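Penicillin-binding protein 1A (Mycobacterium tuberculosis, PDB 5CXW) polymerises and cross-links peptidoglycan during cell wall formation, the cross-linking being done by its penicillin-sensitive C-terminal transpeptidase domain. Local coordinates at residues A350-D353 / G354-G358. Residues are numbered along the deposited sequence; the frame is centred on the assembly and turned at random.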
loop_
_atom_site.group_PDB
_atom_site.type_symbol
_atom_site.label_atom_id
_atom_site.label_comp_id
_atom_site.label_asym_id
_atom_site.label_seq_id
_atom_site.Cartn_x
_atom_site.Cartn_y
_atom_site.Cartn_z
ATOM N N ALA A 350 8.955 -8.625 8.754
ATOM C CA ALA A 350 8.677 -9.853 9.498
ATOM C C ALA A 350 7.509 -10.602 8.892
ATOM O O ALA A 350 7.552 -11.846 8.766
ATOM C CB ALA A 350 8.396 -9.530 10.939
ATOM N N THR A 351 6.500 -9.867 8.460
ATOM C CA THR A 351 5.339 -10.510 7.834
ATOM C C THR A 351 5.761 -11.151 6.515
ATOM O O THR A 351 5.401 -12.307 6.204
ATOM C CB THR A 351 4.250 -9.459 7.586
ATOM O OG1 THR A 351 3.786 -8.910 8.854
ATOM C CG2 THR A 351 3.035 -10.122 6.862
ATOM N N MET A 352 6.519 -10.386 5.717
ATOM C CA MET A 352 6.952 -10.887 4.393
ATOM C C MET A 352 7.863 -12.120 4.534
ATOM O O MET A 352 7.626 -13.146 3.897
ATOM C CB MET A 352 7.616 -9.802 3.567
ATOM C CG MET A 352 6.604 -8.755 3.062
ATOM S SD MET A 352 5.559 -9.358 1.730
ATOM C CE MET A 352 6.601 -9.122 0.280
ATOM N N ASP A 353 8.855 -12.003 5.397
ATOM C CA ASP A 353 9.833 -13.085 5.633
ATOM C C ASP A 353 9.080 -14.357 6.087
ATOM O O ASP A 353 9.297 -15.466 5.579
ATOM C CB ASP A 353 10.861 -12.674 6.703
ATOM C CG ASP A 353 11.931 -11.703 6.188
ATOM O OD1 ASP A 353 12.130 -11.626 4.943
ATOM O OD2 ASP A 353 12.637 -11.127 7.044
ATOM N N GLY A 354 8.181 -14.189 7.055
ATOM C CA GLY A 354 7.387 -15.300 7.527
ATOM C C GLY A 354 6.460 -15.928 6.500
ATOM O O GLY A 354 6.322 -17.161 6.443
ATOM N N ALA A 355 5.756 -15.083 5.740
ATOM C CA ALA A 355 4.789 -15.557 4.782
ATOM C C ALA A 355 5.456 -16.279 3.645
ATOM O O ALA A 355 4.876 -17.233 3.112
ATOM C CB ALA A 355 3.975 -14.385 4.243
ATOM N N LEU A 356 6.670 -15.873 3.281
ATOM C CA LEU A 356 7.376 -16.410 2.118
ATOM C C LEU A 356 8.445 -17.473 2.483
ATOM O O LEU A 356 9.057 -18.074 1.583
ATOM C CB LEU A 356 8.059 -15.276 1.386
ATOM C CG LEU A 356 7.082 -14.238 0.831
ATOM C CD1 LEU A 356 7.849 -13.158 0.113
ATOM C CD2 LEU A 356 6.143 -14.935 -0.129
ATOM N N LYS A 357 8.631 -17.702 3.782
ATOM C CA LYS A 357 9.573 -18.697 4.267
ATOM C C LYS A 357 9.296 -20.050 3.589
ATOM O O LYS A 357 8.171 -20.493 3.502
ATOM C CB LYS A 357 9.476 -18.857 5.778
ATOM C CG LYS A 357 10.584 -19.739 6.314
ATOM C CD LYS A 357 10.523 -19.788 7.817
ATOM C CE LYS A 357 11.722 -20.526 8.309
ATOM N NZ LYS A 357 11.677 -20.632 9.796
ATOM N N GLY A 358 10.358 -20.660 3.078
ATOM C CA GLY A 358 10.279 -21.938 2.413
ATOM C C GLY A 358 10.002 -21.837 0.929
ATOM O O GLY A 358 9.923 -22.874 0.267
#
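Three successive torsions of the same sense fold Met352 round on itself and leave its methyl group standing off the helix flank; Leu356, one turn on, has CG beside its backbone N (chi1 -63°) and sends CD1 back to it. There CE of Met352 lies 4.2 Å from CD1 of Leu356, an apolar touch between the ends of two buried side chains. The backbone beneath them is regular: the N-H groups of Gly354, Ala355 and Leu356 bond the carbonyl oxygens of Ala350, Thr351 and Met352. These i to i+4 bonds mark the last turns of the alpha-helix 343-356, which packs on the central antiparallel sheet of the transpeptidase domain. Leu315 of strand 315-323 meets both Met352 and Leu356, while Thr351 and Ala355 turn to alanines of helix 39-53. The bonds bend progressively at their hydrogens, from 161° at Gly354 to 144° at Leu356. Leu356 also sets CG 3.3 Å from the Met352 O that its own N-H binds, its branch lying beside that carbonyl. The Asp353 carboxylate is held by two parts of the chain, OD2 in a salt bridge with Lys349 and OD1 accepting from Ala283 N. Lys357 starts with CB 3.4 Å from Asp353 O and then runs outward as an extended chain.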